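Local structure of protease LasA (Pseudomonas aeruginosa, 3IT5) at residues 6-10 and 11-15; 132-136 and 137-141. The protein cleaves pentaglycine cross-links of staphylococcal peptidoglycan and degrades elastin as a secreted zinc metalloendopeptidase of the M23 family. All blocks are in the same frame, centred on the assembly; numbering follows the deposited sequence.

Contact 1: residues 6-10 and 11-15; sequences LMQLP and WRQGY
Gln8 sends its side chain across to the backbone of Trp11, and its extended chain crosses the side chain of Gln13 at about a right angle. Leu9 follows and supplies the main apolar contact. Its CB stands over one face of the indole, 3.9 Å from the centroid of the Trp11 six-membered ring and only 9° off the ring normal, a CH-pi contact nearly above that ring, toward its end of the indole. Beyond it, Leu9 CD1 closes on Trp11 CZ2 at 3.6 Å. With Trp11 CG between the backbone N and the carbonyl carbon (chi1 54°), the indole comes alongside Leu9, its face against CB. The backbone assists: Trp11 N gives a weak hydrogen bond to Leu9 O (2.9 Å, 134°), the geometry of an inverse gamma turn with Pro10 at its corner. This turn lies in the N-terminal loop that leads into strand 16-19 of the antiparallel M23 sheet. Pro10 turns its ring against that sheet, touching Tyr79, Leu121 and Phe123, while Pro10 CD lies 4.1 Å from Trp11 CE3. At the edge of the indole, in its plane, Trp11 NE1 makes a weak hydrogen bond to Tyr15 O (3.1 Å). Tyr15 O is brought there by a type II turn from Arg12 to Tyr15 with Gly14 at its third position, and the ring of Trp17 stacks on that of Trp11.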
ATOM      1  N   LEU A   6       9.161  11.145   2.225  1.00  8.19           N
ATOM      2  CA  LEU A   6       8.240  10.851   3.327  1.00  8.08           C
ATOM      3  C   LEU A   6       7.866   9.377   3.424  1.00  7.79           C
ATOM      4  O   LEU A   6       7.678   8.852   4.526  1.00  7.88           O
ATOM      5  CB  LEU A   6       6.969  11.707   3.217  1.00  8.08           C
ATOM      6  CG  LEU A   6       5.895  11.578   4.310  1.00  8.55           C
ATOM      7  CD1 LEU A   6       6.452  11.857   5.712  1.00  8.67           C
ATOM      8  CD2 LEU A   6       4.723  12.488   4.013  1.00  8.35           C
ATOM      9  N   MET A   7       7.771   8.714   2.274  1.00  7.47           N
ATOM     10  CA  MET A   7       7.213   7.368   2.213  1.00  7.16           C
ATOM     11  C   MET A   7       8.079   6.326   1.518  1.00  7.05           C
ATOM     12  O   MET A   7       8.760   6.614   0.531  1.00  7.23           O
ATOM     13  CB  MET A   7       5.829   7.403   1.561  1.00  7.34           C
ATOM     14  CG  MET A   7       4.739   7.843   2.508  1.00  7.04           C
ATOM     15  SD  MET A   7       3.153   8.001   1.695  1.00  7.72           S
ATOM     16  CE  MET A   7       3.210   9.723   1.234  1.00  9.15           C
ATOM     17  N   GLN A   8       8.042   5.115   2.070  1.00  6.77           N
ATOM     18  CA  GLN A   8       8.564   3.913   1.433  1.00  6.34           C
ATOM     19  C   GLN A   8       7.373   3.014   1.082  1.00  6.30           C
ATOM     20  O   GLN A   8       6.232   3.325   1.436  1.00  6.71           O
ATOM     21  CB  GLN A   8       9.524   3.172   2.380  1.00  6.14           C
ATOM     22  CG  GLN A   8       8.872   2.695   3.686  1.00  5.92           C
ATOM     23  CD  GLN A   8       9.538   1.473   4.288  1.00  4.78           C
ATOM     24  OE1 GLN A   8       8.941   0.396   4.337  1.00  5.00           O
ATOM     25  NE2 GLN A   8      10.767   1.626   4.750  1.00  4.09           N
ATOM     26  N   LEU A   9       7.636   1.901   0.400  1.00  5.88           N
ATOM     27  CA  LEU A   9       6.601   0.907   0.097  1.00  5.48           C
ATOM     28  C   LEU A   9       6.167   0.162   1.371  1.00  5.24           C
ATOM     29  O   LEU A   9       6.992  -0.060   2.265  1.00  5.00           O
ATOM     30  CB  LEU A   9       7.106  -0.079  -0.965  1.00  5.16           C
ATOM     31  CG  LEU A   9       7.484   0.520  -2.326  1.00  5.31           C
ATOM     32  CD1 LEU A   9       8.454  -0.398  -3.085  1.00  5.02           C
ATOM     33  CD2 LEU A   9       6.239   0.834  -3.169  1.00  4.24           C
ATOM     34  N   PRO A  10       4.873  -0.226   1.457  1.00  5.13           N
ATOM     35  CA  PRO A  10       4.310  -0.809   2.687  1.00  5.05           C
ATOM     36  C   PRO A  10       4.644  -2.290   2.940  1.00  5.18           C
ATOM     37  O   PRO A  10       3.773  -3.064   3.361  1.00  4.92           O
ATOM     38  CB  PRO A  10       2.800  -0.604   2.503  1.00  4.87           C
ATOM     39  CG  PRO A  10       2.602  -0.662   1.034  1.00  4.56           C
ATOM     40  CD  PRO A  10       3.839  -0.050   0.417  1.00  4.95           C
ATOM     41  N   TRP A  11       5.889  -2.677   2.666  1.00  5.36           N
ATOM     42  CA  TRP A  11       6.423  -3.958   3.127  1.00  5.68           C
ATOM     43  C   TRP A  11       7.860  -3.791   3.609  1.00  6.05           C
ATOM     44  O   TRP A  11       8.467  -2.741   3.398  1.00  5.94           O
ATOM     45  CB  TRP A  11       6.312  -5.052   2.063  1.00  5.74           C
ATOM     46  CG  TRP A  11       6.903  -4.730   0.718  1.00  5.61           C
ATOM     47  CD1 TRP A  11       8.198  -4.916   0.320  1.00  6.38           C
ATOM     48  CD2 TRP A  11       6.205  -4.204  -0.420  1.00  5.25           C
ATOM     49  NE1 TRP A  11       8.352  -4.527  -0.994  1.00  5.58           N
ATOM     50  CE2 TRP A  11       7.144  -4.086  -1.470  1.00  5.23           C
ATOM     51  CE3 TRP A  11       4.877  -3.817  -0.653  1.00  5.43           C
ATOM     52  CZ2 TRP A  11       6.798  -3.602  -2.735  1.00  4.50           C
ATOM     53  CZ3 TRP A  11       4.535  -3.326  -1.912  1.00  4.92           C
ATOM     54  CH2 TRP A  11       5.492  -3.226  -2.935  1.00  5.62           C
ATOM     55  N   ARG A  12       8.386  -4.819   4.271  1.00  6.41           N
ATOM     56  CA  ARG A  12       9.719  -4.762   4.864  1.00  7.15           C
ATOM     57  C   ARG A  12      10.799  -4.333   3.875  1.00  7.10           C
ATOM     58  O   ARG A  12      10.835  -4.791   2.733  1.00  6.88           O
ATOM     59  CB  ARG A  12      10.104  -6.110   5.460  1.00  7.25           C
ATOM     60  CG  ARG A  12       9.404  -6.476   6.758  1.00  8.99           C
ATOM     61  CD  ARG A  12       9.564  -7.965   6.997  1.00 11.23           C
ATOM     62  NE  ARG A  12       9.357  -8.335   8.395  1.00 14.06           N
ATOM     63  CZ  ARG A  12       9.612  -9.541   8.899  1.00 14.96           C
ATOM     64  NH1 ARG A  12      10.094 -10.508   8.122  1.00 14.87           N
ATOM     65  NH2 ARG A  12       9.390  -9.778  10.187  1.00 15.63           N
ATOM     66  N   GLN A  13      11.678  -3.451   4.339  1.00  7.28           N
ATOM     67  CA  GLN A  13      12.843  -3.028   3.574  1.00  7.35           C
ATOM     68  C   GLN A  13      13.711  -4.241   3.224  1.00  7.33           C
ATOM     69  O   GLN A  13      13.906  -5.133   4.055  1.00  7.32           O
ATOM     70  CB  GLN A  13      13.643  -2.028   4.399  1.00  7.53           C
ATOM     71  CG  GLN A  13      14.397  -1.015   3.577  1.00  8.56           C
ATOM     72  CD  GLN A  13      15.236  -0.099   4.431  1.00  9.44           C
ATOM     73  OE1 GLN A  13      14.769   0.947   4.885  1.00  9.62           O
ATOM     74  NE2 GLN A  13      16.480  -0.496   4.679  1.00 10.19           N
ATOM     75  N   GLY A  14      14.218  -4.277   1.994  1.00  7.33           N
ATOM     76  CA  GLY A  14      15.076  -5.377   1.541  1.00  7.18           C
ATOM     77  C   GLY A  14      14.320  -6.514   0.871  1.00  7.17           C
ATOM     78  O   GLY A  14      14.927  -7.476   0.381  1.00  6.97           O
ATOM     79  N   TYR A  15      12.995  -6.399   0.844  1.00  7.05           N
ATOM     80  CA  TYR A  15      12.133  -7.433   0.277  1.00  7.07           C
ATOM     81  C   TYR A  15      11.288  -6.881  -0.881  1.00  6.66           C
ATOM     82  O   TYR A  15      11.193  -5.668  -1.066  1.00  6.46           O
ATOM     83  CB  TYR A  15      11.276  -8.078   1.380  1.00  7.33           C
ATOM     84  CG  TYR A  15      12.108  -8.707   2.487  1.00  7.99           C
ATOM     85  CD1 TYR A  15      12.447 -10.064   2.455  1.00  8.24           C
ATOM     86  CD2 TYR A  15      12.578  -7.936   3.553  1.00  8.46           C
ATOM     87  CE1 TYR A  15      13.226 -10.637   3.474  1.00  8.86           C
ATOM     88  CE2 TYR A  15      13.352  -8.493   4.568  1.00  8.50           C
ATOM     89  CZ  TYR A  15      13.671  -9.840   4.524  1.00  9.14           C
ATOM     90  OH  TYR A  15      14.440 -10.373   5.535  1.00  9.82           O
TER

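Contact 2: residues 132-136 and 137-141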
ATOM      1  N   VAL A 132      -6.777  10.456  -1.799  1.00  7.45           N
ATOM      2  CA  VAL A 132      -6.217  11.328  -2.837  1.00  7.47           C
ATOM      3  C   VAL A 132      -5.527  10.502  -3.932  1.00  7.49           C
ATOM      4  O   VAL A 132      -5.216   9.329  -3.729  1.00  7.34           O
ATOM      5  CB  VAL A 132      -5.213  12.370  -2.251  1.00  7.70           C
ATOM      6  CG1 VAL A 132      -5.916  13.352  -1.309  1.00  7.33           C
ATOM      7  CG2 VAL A 132      -4.059  11.674  -1.536  1.00  7.51           C
ATOM      8  N   SER A 133      -5.280  11.124  -5.082  1.00  7.43           N
ATOM      9  CA  SER A 133      -4.658  10.445  -6.218  1.00  7.52           C
ATOM     10  C   SER A 133      -3.204  10.061  -5.958  1.00  7.55           C
ATOM     11  O   SER A 133      -2.425  10.858  -5.438  1.00  7.33           O
ATOM     12  CB  SER A 133      -4.736  11.319  -7.474  1.00  7.70           C
ATOM     13  OG  SER A 133      -3.999  10.742  -8.540  1.00  7.54           O
ATOM     14  N   LEU A 134      -2.853   8.835  -6.342  1.00  7.66           N
ATOM     15  CA  LEU A 134      -1.471   8.363  -6.307  1.00  7.95           C
ATOM     16  C   LEU A 134      -0.585   8.982  -7.397  1.00  8.22           C
ATOM     17  O   LEU A 134       0.633   8.791  -7.381  1.00  8.24           O
ATOM     18  CB  LEU A 134      -1.420   6.831  -6.400  1.00  7.77           C
ATOM     19  CG  LEU A 134      -1.755   6.028  -5.137  1.00  7.60           C
ATOM     20  CD1 LEU A 134      -1.976   4.567  -5.484  1.00  7.12           C
ATOM     21  CD2 LEU A 134      -0.668   6.173  -4.066  1.00  7.12           C
ATOM     22  N   GLN A 135      -1.182   9.726  -8.329  1.00  8.29           N
ATOM     23  CA  GLN A 135      -0.423  10.350  -9.417  1.00  8.50           C
ATOM     24  C   GLN A 135       0.756  11.176  -8.899  1.00  8.49           C
ATOM     25  O   GLN A 135       0.582  12.078  -8.072  1.00  8.35           O
ATOM     26  CB  GLN A 135      -1.333  11.194 -10.325  1.00  8.60           C
ATOM     27  CG  GLN A 135      -0.632  11.826 -11.546  1.00  9.24           C
ATOM     28  CD  GLN A 135      -0.072  10.806 -12.534  1.00  9.74           C
ATOM     29  OE1 GLN A 135      -0.284   9.601 -12.398  1.00 10.42           O
ATOM     30  NE2 GLN A 135       0.648  11.293 -13.535  1.00  9.74           N
ATOM     31  N   GLY A 136       1.954  10.834  -9.370  1.00  8.24           N
ATOM     32  CA  GLY A 136       3.171  11.563  -9.020  1.00  8.41           C
ATOM     33  C   GLY A 136       3.768  11.311  -7.643  1.00  8.29           C
ATOM     34  O   GLY A 136       4.832  11.845  -7.332  1.00  8.41           O
ATOM     35  N   ALA A 137       3.097  10.507  -6.818  1.00  8.39           N
ATOM     36  CA  ALA A 137       3.572  10.211  -5.461  1.00  8.48           C
ATOM     37  C   ALA A 137       4.825   9.328  -5.452  1.00  8.50           C
ATOM     38  O   ALA A 137       4.943   8.399  -6.254  1.00  8.46           O
ATOM     39  CB  ALA A 137       2.466   9.573  -4.636  1.00  8.38           C
ATOM     40  N   SER A 138       5.756   9.629  -4.547  1.00  8.56           N
ATOM     41  CA  SER A 138       6.964   8.813  -4.379  1.00  8.49           C
ATOM     42  C   SER A 138       6.862   7.823  -3.216  1.00  8.28           C
ATOM     43  O   SER A 138       6.382   8.159  -2.133  1.00  8.05           O
ATOM     44  CB  SER A 138       8.213   9.681  -4.202  1.00  8.34           C
ATOM     45  OG  SER A 138       8.601  10.293  -5.420  1.00  9.77           O
ATOM     46  N   PHE A 139       7.311   6.600  -3.473  1.00  7.93           N
ATOM     47  CA  PHE A 139       7.462   5.573  -2.458  1.00  8.04           C
ATOM     48  C   PHE A 139       8.869   5.043  -2.634  1.00  8.34           C
ATOM     49  O   PHE A 139       9.142   4.289  -3.573  1.00  8.32           O
ATOM     50  CB  PHE A 139       6.426   4.467  -2.653  1.00  7.86           C
ATOM     51  CG  PHE A 139       5.012   4.927  -2.448  1.00  7.46           C
ATOM     52  CD1 PHE A 139       4.227   5.302  -3.533  1.00  6.99           C
ATOM     53  CD2 PHE A 139       4.472   5.006  -1.167  1.00  7.17           C
ATOM     54  CE1 PHE A 139       2.918   5.741  -3.350  1.00  6.53           C
ATOM     55  CE2 PHE A 139       3.165   5.444  -0.970  1.00  6.83           C
ATOM     56  CZ  PHE A 139       2.385   5.813  -2.068  1.00  6.91           C
ATOM     57  N   GLY A 140       9.767   5.478  -1.752  1.00  8.25           N
ATOM     58  CA  GLY A 140      11.202   5.303  -1.972  1.00  8.43           C
ATOM     59  C   GLY A 140      11.612   6.103  -3.199  1.00  8.54           C
ATOM     60  O   GLY A 140      11.148   7.234  -3.378  1.00  8.24           O
ATOM     61  N   PRO A 141      12.461   5.515  -4.067  1.00  8.58           N
ATOM     62  CA  PRO A 141      12.876   6.187  -5.300  1.00  8.60           C
ATOM     63  C   PRO A 141      11.775   6.222  -6.369  1.00  8.64           C
ATOM     64  O   PRO A 141      11.868   7.012  -7.314  1.00  8.57           O
ATOM     65  CB  PRO A 141      14.055   5.331  -5.780  1.00  8.70           C
ATOM     66  CG  PRO A 141      13.752   3.960  -5.256  1.00  8.66           C
ATOM     67  CD  PRO A 141      13.094   4.190  -3.919  1.00  8.57           C
TER
HETATM   68  O   HOH W   1       7.108  12.205  -5.887  1.00  2.00           O
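Leu134 meets Phe139 across a type II beta turn, Leu134 to Ala137, that steers the chain from the end of the large M23 sheet into strand 138-139, the outer strand of a smaller four-stranded antiparallel sheet. On the packed side one methyl does the touching: Leu134 CD2 comes up to the edge of the aromatic ring, near its plane, at 3.7 Å from Phe139 CZ, and reaches CE1 just as closely. The two side chains cross at about a right angle. With CG of Leu134 set beside the backbone N and anti to the carbonyl carbon (chi1 -77°), the branch points into the apolar layer formed with Leu125 and Ile144, against which Ala137 also rests. The side chain of Leu134 is about 9 Å from the zinc ion. The turn itself is closed by the hydrogen bond from Ala137 N to Leu134 O, 3.1 Å, although the place of the carbonyl oxygen is less sure.

The outer side is more open: Gln135 is exposed, Ser133 and Gly136 partly so. Ser133 OG accepts from Gln135 N at 3.0 Å, forming an ST turn that leads into the bend. CB of Gln135 points away from residues 137-141, while its OE1 accepts from Val146 N and its NE2 meets Asn145 OD1. Gly136, with its positive phi of 77°, takes the third position of the turn. One water donates to Gly136 O at 2.7 Å and is also hydrogen-bonded, at 2.5 Å, to OG of the buried Ser138, whose second partner is Gln163 NE2.

Both contacts are local, and they meet each other. Leu9, Trp11, Leu134 and Phe139 are buried; exposed Gln13 lies at the margin of contact 1 and exposed Gln135 at that of contact 2. A probable hydrogen bond joins Met7 O to Gly140 N (2.7 Å), and Leu9 CD2 packs on Phe139 CB at 3.7 Å, so the N-terminal loop lies alongside the edge strand. Each uses a type II turn with glycine in third place, yet the chemistry differs. In contact 1 a ring is engaged over its face; in contact 2 at its edge, with water taking part. Contact 1 rests on the large sheet, whereas residues 132-141 link that sheet to the smaller one.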